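Local coordinates for ornithine cyclodeaminase (Methanococcus maripaludis S2, PDB 3C2Q), which catalyses the NAD(+)-dependent conversion of L-ornithine to L-proline with release of ammonia, at residues B[271-281]-B[292-303]; B[122-130]-B[158-166]. All coordinates share one frame; numbering follows the deposited sequence.

Contact 1 (B[271-281]-B[292-303]); sequences VMDKKMVIMLS and LMPSYIKTVCVD
Ser-281 N donates to Val-302 O (2.8 Å), the last of six backbone hydrogen bonds that join 275-281 to 298-302 in parallel; the tightest runs from Met-279 N to Val-300 O, 2.7 Å long and almost straight at 172°. Just past the strand end, Ser-281 OG gives its proton to Asp-303 OD1 at 3.2 Å, meeting it nearly in line with the C-O bond, while OD2 accepts from Gln-305 N. Asp-303 probably contributes to NAD(+) binding, as in related enzymes; an alanine there would probably leave Ser-281 OG and Gln-305 N without the carboxylate oxygens they now bond, and the link to helix 306-314 less firmly set.

On one face methionine's long unbranched chain, present here as selenomethionine, suits the fill between branched neighbours: Met-279 and Met-293 run antiparallel alongside one another, CE of the former 3.7 Å from SE of the latter, and Met-293 CE meets Val-277 CG2 tip to tip. Met-293 gets there by a bend at chi3 (61°). On the other face Met-276 lies beside the aliphatic part of Lys-298, its CE 3.6 Å from Val-300 CG2; the ammonium of Lys-298 goes on to Glu-122. At the N-terminal end of the strand pair, Ile-297 CD1 is 3.5 Å from Val-271 O. The strands, parallel partners in a Rossmann-fold beta-alpha-beta unit through helix 283-292, thus spend their backbone polarity within the sheet, and Met-276, Ile-278 and Leu-280 offer helices 112-133 and 327-342 mainly apolar side chains.

Contact 2 (B[122-130]-B[158-166]); sequences EMHEIREEY and MVELGYIQA
Arg-127 lays its guanidinium flat on the ring of Tyr-163, the planes 11° apart and the centres 4.0 Å from each other. The stack is displaced: CZ of the arginine sits over the hydroxyl end of the ring, an off-centre cation-pi contact, whereas CD lies more squarely over the face as a CH-pi contact. A bend at chi3 (45°) after an otherwise extended start turns the planar group down onto the ring. Arginine suits the place because it can stack and donate in plane at once. A second stack pairs Gln-165 with Tyr-130: CG makes a CH-pi contact over the ring face, 3.6 Å from the centroid, and the amide lies roughly stacked, its plane 25° from the ring's.

Among the hydrogen bonds, Arg-127 NH1 reaches Leu-161 O at 2.8 Å, with the acceptor in the guanidinium plane. The same nitrogen forms a salt bridge with Glu-342, whose other carboxylate oxygen, OE2, is hydrogen-bonded to Tyr-163 OH, so one acid ties both stacked partners to helix 327-342. Leu-161 precedes Gly-162 in the Schellman motif that ends helix 152-160, with bonds from Tyr-163 N to Met-158 O and from Gly-162 N to Val-159 O. Glycine suits its positive phi because a side chain there would collide with the Leu-161 carbonyl oxygen. Gly-162 O in turn accepts from Gln-165 NE2 at 2.9 Å, from above the carbonyl plane, and Gln-165 OE1 accepts from Ile-138 N.

Apolar contacts flank these: Met-123, bent at chi3, brings CE to 4.0 Å from Tyr-163 CB and close to SE of Met-158.

Overall arrangement
Contacts 1 and 2 have centres about 14 Å apart and meet along one face of the parallel sheet, where the helix carrying 122-130 lies on the strand carrying 276-280. Lys-298 NZ and Glu-122 OE1 form a salt bridge of 2.9 Å; Met-276 CB packs on Ile-126 CD1 at 3.7 Å, and Ile-278 CD1 on Met-123 SE at 3.8 Å. Contact 1 is the nearer to the probable cofactor pocket: it holds Asp-303, Leu-280 lies about 4 Å between side chains from Val-327, probably an NAD(+)-binding residue, and an imidazole, probably from the crystallisation liquor, sits about 3 Å from the Ser-281 side chain. In contact 2, Met-158 stays about 9 Å from Val-327 between side chains.

Contact 1 (B[271-281]-B[292-303])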
loop_
_atom_site.group_PDB
_atom_site.type_symbol
_atom_site.label_atom_id
_atom_site.label_comp_id
_atom_site.label_asym_id
_atom_site.label_seq_id
_atom_site.Cartn_x
_atom_site.Cartn_y
_atom_site.Cartn_z
ATOM N N VAL B 271 -5.696 20.000 -21.535
ATOM C CA VAL B 271 -4.330 19.558 -21.216
ATOM C C VAL B 271 -3.380 19.485 -22.390
ATOM O O VAL B 271 -2.163 19.589 -22.218
ATOM C CB VAL B 271 -4.301 18.154 -20.536
ATOM C CG1 VAL B 271 -5.119 18.180 -19.304
ATOM C CG2 VAL B 271 -4.815 17.048 -21.482
HETATM N N MSE B 272 -3.919 19.273 -23.592
HETATM C CA MSE B 272 -3.057 18.828 -24.681
HETATM C C MSE B 272 -2.038 19.886 -25.133
HETATM O O MSE B 272 -1.071 19.551 -25.816
HETATM C CB MSE B 272 -3.880 18.274 -25.849
HETATM C CG MSE B 272 -4.557 19.337 -26.650
HETATM SE SE MSE B 272 -5.886 18.618 -27.908
HETATM C CE MSE B 272 -6.233 20.378 -28.692
ATOM N N ASP B 273 -2.233 21.143 -24.728
ATOM C CA ASP B 273 -1.276 22.203 -25.062
ATOM C C ASP B 273 -0.368 22.649 -23.891
ATOM O O ASP B 273 0.407 23.607 -24.013
ATOM C CB ASP B 273 -2.021 23.404 -25.658
ATOM C CG ASP B 273 -3.003 24.048 -24.671
ATOM O OD1 ASP B 273 -3.333 23.448 -23.611
ATOM O OD2 ASP B 273 -3.467 25.179 -24.962
ATOM N N LYS B 274 -0.474 21.964 -22.749
ATOM C CA LYS B 274 0.314 22.327 -21.571
ATOM C C LYS B 274 1.767 21.844 -21.698
ATOM O O LYS B 274 2.059 20.874 -22.412
ATOM C CB LYS B 274 -0.347 21.724 -20.306
ATOM C CG LYS B 274 -1.769 22.220 -20.074
ATOM C CD LYS B 274 -1.754 23.734 -19.729
ATOM C CE LYS B 274 -3.178 24.307 -19.591
ATOM N NZ LYS B 274 -3.773 24.591 -20.927
ATOM N N LYS B 275 2.676 22.502 -20.999
ATOM C CA LYS B 275 4.067 22.023 -20.903
ATOM C C LYS B 275 4.282 20.983 -19.779
ATOM O O LYS B 275 5.200 20.177 -19.846
ATOM C CB LYS B 275 5.019 23.194 -20.669
ATOM C CG LYS B 275 5.147 24.131 -21.878
ATOM C CD LYS B 275 5.954 23.498 -22.984
ATOM C CE LYS B 275 7.411 23.968 -22.912
ATOM N NZ LYS B 275 7.674 25.183 -23.785
HETATM N N MSE B 276 3.435 21.028 -18.761
HETATM C CA MSE B 276 3.557 20.124 -17.603
HETATM C C MSE B 276 2.197 19.852 -16.986
HETATM O O MSE B 276 1.344 20.744 -16.913
HETATM C CB MSE B 276 4.482 20.723 -16.540
HETATM C CG MSE B 276 4.661 19.856 -15.261
HETATM SE SE MSE B 276 5.941 20.799 -14.055
HETATM C CE MSE B 276 7.085 19.341 -13.479
ATOM N N VAL B 277 2.003 18.618 -16.519
ATOM C CA VAL B 277 0.778 18.270 -15.812
ATOM C C VAL B 277 1.199 17.642 -14.489
ATOM O O VAL B 277 2.030 16.737 -14.479
ATOM C CB VAL B 277 -0.089 17.288 -16.584
ATOM C CG1 VAL B 277 -1.305 16.852 -15.687
ATOM C CG2 VAL B 277 -0.580 17.928 -17.911
ATOM N N ILE B 278 0.715 18.191 -13.385
ATOM C CA ILE B 278 1.017 17.646 -12.066
ATOM C C ILE B 278 -0.263 17.037 -11.493
ATOM O O ILE B 278 -1.275 17.729 -11.347
ATOM C CB ILE B 278 1.549 18.702 -11.083
ATOM C CG1 ILE B 278 2.809 19.362 -11.643
ATOM C CG2 ILE B 278 1.851 18.021 -9.714
ATOM C CD1 ILE B 278 3.382 20.501 -10.808
HETATM N N MSE B 279 -0.217 15.744 -11.191
HETATM C CA MSE B 279 -1.395 15.011 -10.737
HETATM C C MSE B 279 -1.236 14.804 -9.247
HETATM O O MSE B 279 -0.188 14.301 -8.826
HETATM C CB MSE B 279 -1.461 13.643 -11.417
HETATM C CG MSE B 279 -1.602 13.747 -12.928
HETATM SE SE MSE B 279 -0.878 12.100 -13.730
HETATM C CE MSE B 279 -1.454 12.584 -15.575
ATOM N N LEU B 280 -2.247 15.206 -8.454
ATOM C CA LEU B 280 -2.115 15.235 -6.986
ATOM C C LEU B 280 -3.202 14.385 -6.319
ATOM O O LEU B 280 -4.367 14.786 -6.271
ATOM C CB LEU B 280 -2.219 16.676 -6.453
ATOM C CG LEU B 280 -1.233 17.730 -6.991
ATOM C CD1 LEU B 280 -1.629 19.175 -6.645
ATOM C CD2 LEU B 280 0.133 17.377 -6.403
ATOM N N SER B 281 -2.818 13.203 -5.829
ATOM C CA SER B 281 -3.724 12.376 -5.024
ATOM C C SER B 281 -5.093 12.078 -5.665
ATOM O O SER B 281 -6.157 12.342 -5.068
ATOM C CB SER B 281 -3.938 13.051 -3.653
ATOM O OG SER B 281 -4.370 12.076 -2.739
ATOM N N LEU B 292 -5.368 10.918 -22.005
ATOM C CA LEU B 292 -5.636 11.997 -22.956
ATOM C C LEU B 292 -4.398 12.743 -23.397
ATOM O O LEU B 292 -4.479 13.607 -24.274
ATOM C CB LEU B 292 -6.585 13.028 -22.330
ATOM C CG LEU B 292 -7.918 12.474 -21.875
ATOM C CD1 LEU B 292 -8.720 13.555 -21.155
ATOM C CD2 LEU B 292 -8.686 11.885 -23.094
HETATM N N MSE B 293 -3.257 12.420 -22.801
HETATM C CA MSE B 293 -2.035 13.215 -22.980
HETATM C C MSE B 293 -0.999 12.596 -23.894
HETATM O O MSE B 293 -0.744 11.402 -23.812
HETATM C CB MSE B 293 -1.355 13.393 -21.610
HETATM C CG MSE B 293 -2.050 14.396 -20.704
HETATM SE SE MSE B 293 -1.148 14.232 -18.920
HETATM C CE MSE B 293 0.643 14.737 -19.483
ATOM N N PRO B 294 -0.337 13.415 -24.722
ATOM C CA PRO B 294 0.826 12.912 -25.447
ATOM C C PRO B 294 2.038 12.771 -24.510
ATOM O O PRO B 294 2.091 13.436 -23.464
ATOM C CB PRO B 294 1.082 14.010 -26.495
ATOM C CG PRO B 294 0.573 15.222 -25.912
ATOM C CD PRO B 294 -0.621 14.824 -25.059
ATOM N N SER B 295 2.980 11.917 -24.883
ATOM C CA SER B 295 4.135 11.605 -24.032
ATOM C C SER B 295 5.137 12.750 -23.839
ATOM O O SER B 295 5.976 12.687 -22.918
ATOM C CB SER B 295 4.880 10.395 -24.595
ATOM O OG SER B 295 5.325 10.682 -25.922
ATOM N N TYR B 296 5.071 13.785 -24.690
ATOM C CA TYR B 296 6.047 14.871 -24.572
ATOM C C TYR B 296 5.736 15.893 -23.466
ATOM O O TYR B 296 6.562 16.735 -23.168
ATOM C CB TYR B 296 6.300 15.586 -25.925
ATOM C CG TYR B 296 5.068 16.074 -26.638
ATOM C CD1 TYR B 296 4.328 17.169 -26.151
ATOM C CD2 TYR B 296 4.644 15.456 -27.814
ATOM C CE1 TYR B 296 3.201 17.614 -26.812
ATOM C CE2 TYR B 296 3.509 15.906 -28.485
ATOM C CZ TYR B 296 2.805 16.975 -27.992
ATOM O OH TYR B 296 1.683 17.418 -28.666
ATOM N N ILE B 297 4.556 15.827 -22.861
ATOM C CA ILE B 297 4.223 16.759 -21.780
ATOM C C ILE B 297 4.836 16.190 -20.492
ATOM O O ILE B 297 4.644 15.017 -20.172
ATOM C CB ILE B 297 2.707 16.944 -21.628
ATOM C CG1 ILE B 297 2.078 17.379 -22.965
ATOM C CG2 ILE B 297 2.363 17.950 -20.475
ATOM C CD1 ILE B 297 0.573 17.581 -22.877
ATOM N N LYS B 298 5.604 17.009 -19.788
ATOM C CA LYS B 298 6.180 16.586 -18.510
ATOM C C LYS B 298 5.023 16.191 -17.536
ATOM O O LYS B 298 4.084 16.943 -17.299
ATOM C CB LYS B 298 7.078 17.716 -17.971
ATOM C CG LYS B 298 7.664 17.499 -16.585
ATOM C CD LYS B 298 9.108 16.921 -16.658
ATOM C CE LYS B 298 9.399 16.042 -15.461
ATOM N NZ LYS B 298 10.682 16.463 -14.800
ATOM N N THR B 299 5.093 14.987 -16.996
ATOM C CA THR B 299 3.986 14.427 -16.232
ATOM C C THR B 299 4.536 14.021 -14.868
ATOM O O THR B 299 5.496 13.261 -14.799
ATOM C CB THR B 299 3.476 13.182 -16.950
ATOM O OG1 THR B 299 3.130 13.555 -18.288
ATOM C CG2 THR B 299 2.245 12.608 -16.267
ATOM N N VAL B 300 3.941 14.547 -13.805
ATOM C CA VAL B 300 4.374 14.236 -12.425
ATOM C C VAL B 300 3.157 13.712 -11.665
ATOM O O VAL B 300 2.100 14.353 -11.644
ATOM C CB VAL B 300 4.946 15.485 -11.693
ATOM C CG1 VAL B 300 5.383 15.123 -10.229
ATOM C CG2 VAL B 300 6.137 16.043 -12.447
ATOM N N CYS B 301 3.285 12.522 -11.095
ATOM C CA CYS B 301 2.159 11.928 -10.383
ATOM C C CYS B 301 2.546 11.730 -8.917
ATOM O O CYS B 301 3.469 10.965 -8.588
ATOM C CB CYS B 301 1.764 10.587 -11.013
ATOM S SG CYS B 301 0.334 9.801 -10.175
ATOM N N VAL B 302 1.863 12.471 -8.071
ATOM C CA VAL B 302 2.115 12.522 -6.626
ATOM C C VAL B 302 0.991 11.796 -5.899
ATOM O O VAL B 302 -0.194 12.176 -6.024
ATOM C CB VAL B 302 2.135 13.975 -6.108
ATOM C CG1 VAL B 302 2.640 13.972 -4.642
ATOM C CG2 VAL B 302 3.110 14.868 -6.953
ATOM N N ASP B 303 1.329 10.742 -5.149
ATOM C CA ASP B 303 0.297 10.116 -4.328
ATOM C C ASP B 303 0.963 9.415 -3.169
ATOM O O ASP B 303 2.137 9.051 -3.270
ATOM C CB ASP B 303 -0.593 9.106 -5.097
ATOM C CG ASP B 303 -1.882 8.723 -4.251
ATOM O OD1 ASP B 303 -2.448 9.574 -3.509
ATOM O OD2 ASP B 303 -2.224 7.569 -4.141
HETATM O O HOH W 1 -0.790 17.817 -28.006
#

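Contact 2 (B[122-130]-B[158-166])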
loop_
_atom_site.group_PDB
_atom_site.type_symbol
_atom_site.label_atom_id
_atom_site.label_comp_id
_atom_site.label_asym_id
_atom_site.label_seq_id
_atom_site.Cartn_x
_atom_site.Cartn_y
_atom_site.Cartn_z
ATOM N N GLU B 122 11.627 23.556 -12.387
ATOM C CA GLU B 122 10.904 23.400 -13.631
ATOM C C GLU B 122 9.607 24.220 -13.701
ATOM O O GLU B 122 9.327 24.846 -14.736
ATOM C CB GLU B 122 10.660 21.926 -13.949
ATOM C CG GLU B 122 10.627 21.683 -15.441
ATOM C CD GLU B 122 10.548 20.213 -15.822
ATOM O OE1 GLU B 122 10.821 19.334 -14.946
ATOM O OE2 GLU B 122 10.213 19.947 -17.013
HETATM N N MSE B 123 8.820 24.248 -12.624
HETATM C CA MSE B 123 7.599 25.050 -12.609
HETATM C C MSE B 123 7.929 26.559 -12.779
HETATM O O MSE B 123 7.209 27.298 -13.442
HETATM C CB MSE B 123 6.835 24.863 -11.300
HETATM C CG MSE B 123 6.245 23.451 -11.113
HETATM SE SE MSE B 123 5.419 23.360 -9.345
HETATM C CE MSE B 123 3.959 24.637 -9.496
ATOM N N HIS B 124 9.015 26.993 -12.155
ATOM C CA HIS B 124 9.440 28.392 -12.254
ATOM C C HIS B 124 9.825 28.728 -13.700
ATOM O O HIS B 124 9.375 29.727 -14.248
ATOM C CB HIS B 124 10.587 28.669 -11.290
ATOM C CG HIS B 124 10.988 30.110 -11.242
ATOM N ND1 HIS B 124 10.415 31.012 -10.371
ATOM C CD2 HIS B 124 11.897 30.803 -11.966
ATOM C CE1 HIS B 124 10.963 32.198 -10.552
ATOM N NE2 HIS B 124 11.868 32.098 -11.511
ATOM N N GLU B 125 10.619 27.864 -14.319
ATOM C CA GLU B 125 11.001 28.026 -15.717
ATOM C C GLU B 125 9.782 28.042 -16.633
ATOM O O GLU B 125 9.676 28.890 -17.532
ATOM C CB GLU B 125 11.924 26.885 -16.143
ATOM C CG GLU B 125 13.288 26.927 -15.509
ATOM C CD GLU B 125 14.114 25.672 -15.821
ATOM O OE1 GLU B 125 13.536 24.608 -16.174
ATOM O OE2 GLU B 125 15.356 25.738 -15.689
ATOM N N ILE B 126 8.861 27.101 -16.416
ATOM C CA ILE B 126 7.656 27.015 -17.224
ATOM C C ILE B 126 6.748 28.248 -17.053
ATOM O O ILE B 126 6.206 28.762 -18.047
ATOM C CB ILE B 126 6.891 25.654 -16.985
ATOM C CG1 ILE B 126 7.657 24.491 -17.631
ATOM C CG2 ILE B 126 5.441 25.736 -17.481
ATOM C CD1 ILE B 126 7.289 23.078 -17.087
ATOM N N ARG B 127 6.592 28.739 -15.831
ATOM C CA ARG B 127 5.786 29.942 -15.617
ATOM C C ARG B 127 6.384 31.158 -16.348
ATOM O O ARG B 127 5.633 31.938 -16.925
ATOM C CB ARG B 127 5.623 30.296 -14.150
ATOM C CG ARG B 127 4.569 31.377 -13.958
ATOM C CD ARG B 127 4.568 32.009 -12.590
ATOM N NE ARG B 127 5.911 32.340 -12.115
ATOM C CZ ARG B 127 6.162 32.989 -10.979
ATOM N NH1 ARG B 127 5.162 33.405 -10.229
ATOM N NH2 ARG B 127 7.416 33.244 -10.593
ATOM N N GLU B 128 7.709 31.306 -16.272
ATOM C CA GLU B 128 8.460 32.355 -16.984
ATOM C C GLU B 128 8.172 32.337 -18.474
ATOM O O GLU B 128 7.795 33.361 -19.030
ATOM C CB GLU B 128 9.965 32.206 -16.761
ATOM C CG GLU B 128 10.455 32.602 -15.359
ATOM C CD GLU B 128 10.231 34.084 -15.029
ATOM O OE1 GLU B 128 10.248 34.922 -15.967
ATOM O OE2 GLU B 128 10.041 34.410 -13.834
ATOM N N GLU B 129 8.326 31.179 -19.108
ATOM C CA GLU B 129 7.973 31.010 -20.517
ATOM C C GLU B 129 6.497 31.263 -20.864
ATOM O O GLU B 129 6.194 31.873 -21.899
ATOM C CB GLU B 129 8.423 29.649 -21.046
ATOM C CG GLU B 129 9.939 29.521 -21.164
ATOM C CD GLU B 129 10.590 30.670 -21.989
ATOM O OE1 GLU B 129 10.308 30.748 -23.219
ATOM O OE2 GLU B 129 11.375 31.478 -21.395
ATOM N N TYR B 130 5.580 30.825 -20.008
ATOM C CA TYR B 130 4.173 31.132 -20.221
ATOM C C TYR B 130 3.904 32.652 -20.195
ATOM O O TYR B 130 3.104 33.153 -20.988
ATOM C CB TYR B 130 3.276 30.432 -19.197
ATOM C CG TYR B 130 1.822 30.753 -19.396
ATOM C CD1 TYR B 130 1.108 30.175 -20.439
ATOM C CD2 TYR B 130 1.173 31.654 -18.575
ATOM C CE1 TYR B 130 -0.220 30.469 -20.636
ATOM C CE2 TYR B 130 -0.166 31.962 -18.759
ATOM C CZ TYR B 130 -0.846 31.370 -19.795
ATOM O OH TYR B 130 -2.172 31.656 -20.001
HETATM N N MSE B 158 -0.354 28.895 -5.230
HETATM C CA MSE B 158 0.268 28.679 -6.539
HETATM C C MSE B 158 -0.606 29.236 -7.656
HETATM O O MSE B 158 -0.082 29.811 -8.607
HETATM C CB MSE B 158 0.589 27.189 -6.788
HETATM C CG MSE B 158 1.603 26.647 -5.802
HETATM SE SE MSE B 158 1.675 24.654 -5.922
HETATM C CE MSE B 158 2.576 24.343 -4.202
ATOM N N VAL B 159 -1.918 29.049 -7.551
ATOM C CA VAL B 159 -2.871 29.656 -8.498
ATOM C C VAL B 159 -2.759 31.196 -8.450
ATOM O O VAL B 159 -2.570 31.841 -9.490
ATOM C CB VAL B 159 -4.325 29.231 -8.203
ATOM C CG1 VAL B 159 -5.282 29.858 -9.204
ATOM C CG2 VAL B 159 -4.483 27.665 -8.279
ATOM N N GLU B 160 -2.816 31.748 -7.235
ATOM C CA GLU B 160 -2.679 33.186 -6.999
ATOM C C GLU B 160 -1.395 33.735 -7.627
ATOM O O GLU B 160 -1.418 34.788 -8.289
ATOM C CB GLU B 160 -2.761 33.463 -5.484
ATOM C CG GLU B 160 -2.666 34.937 -5.106
ATOM C CD GLU B 160 -2.773 35.193 -3.610
ATOM O OE1 GLU B 160 -2.866 34.227 -2.780
ATOM O OE2 GLU B 160 -2.804 36.402 -3.262
ATOM N N LEU B 161 -0.291 33.001 -7.486
ATOM C CA LEU B 161 1.015 33.445 -7.976
ATOM C C LEU B 161 1.265 33.219 -9.478
ATOM O O LEU B 161 2.353 33.522 -9.975
ATOM C CB LEU B 161 2.163 32.815 -7.167
ATOM C CG LEU B 161 2.366 33.206 -5.686
ATOM C CD1 LEU B 161 3.354 32.266 -5.017
ATOM C CD2 LEU B 161 2.841 34.659 -5.545
ATOM N N GLY B 162 0.274 32.672 -10.178
ATOM C CA GLY B 162 0.337 32.522 -11.618
ATOM C C GLY B 162 1.001 31.267 -12.140
ATOM O O GLY B 162 1.246 31.173 -13.351
ATOM N N TYR B 163 1.278 30.287 -11.261
ATOM C CA TYR B 163 1.889 29.019 -11.709
ATOM C C TYR B 163 0.941 28.066 -12.452
ATOM O O TYR B 163 1.392 27.191 -13.186
ATOM C CB TYR B 163 2.529 28.252 -10.538
ATOM C CG TYR B 163 3.754 28.905 -9.982
ATOM C CD1 TYR B 163 5.004 28.709 -10.559
ATOM C CD2 TYR B 163 3.658 29.737 -8.886
ATOM C CE1 TYR B 163 6.137 29.349 -10.042
ATOM C CE2 TYR B 163 4.781 30.363 -8.355
ATOM C CZ TYR B 163 6.002 30.166 -8.936
ATOM O OH TYR B 163 7.099 30.808 -8.366
ATOM N N ILE B 164 -0.359 28.239 -12.266
ATOM C CA ILE B 164 -1.339 27.247 -12.677
ATOM C C ILE B 164 -2.239 27.783 -13.786
ATOM O O ILE B 164 -2.953 28.732 -13.548
ATOM C CB ILE B 164 -2.243 26.822 -11.458
ATOM C CG1 ILE B 164 -1.398 26.412 -10.223
ATOM C CG2 ILE B 164 -3.231 25.748 -11.867
ATOM C CD1 ILE B 164 -0.285 25.458 -10.531
ATOM N N GLN B 165 -2.255 27.135 -14.958
ATOM C CA GLN B 165 -3.111 27.584 -16.080
ATOM C C GLN B 165 -4.410 26.786 -16.269
ATOM O O GLN B 165 -5.281 27.157 -17.058
ATOM C CB GLN B 165 -2.291 27.634 -17.376
ATOM C CG GLN B 165 -1.295 28.821 -17.456
ATOM C CD GLN B 165 -0.217 28.827 -16.372
ATOM O OE1 GLN B 165 0.600 27.908 -16.284
ATOM N NE2 GLN B 165 -0.216 29.867 -15.531
ATOM N N ALA B 166 -4.570 25.689 -15.523
ATOM C CA ALA B 166 -5.794 24.930 -15.579
ATOM C C ALA B 166 -5.865 23.994 -14.393
ATOM O O ALA B 166 -4.824 23.529 -13.914
ATOM C CB ALA B 166 -5.910 24.104 -16.920
#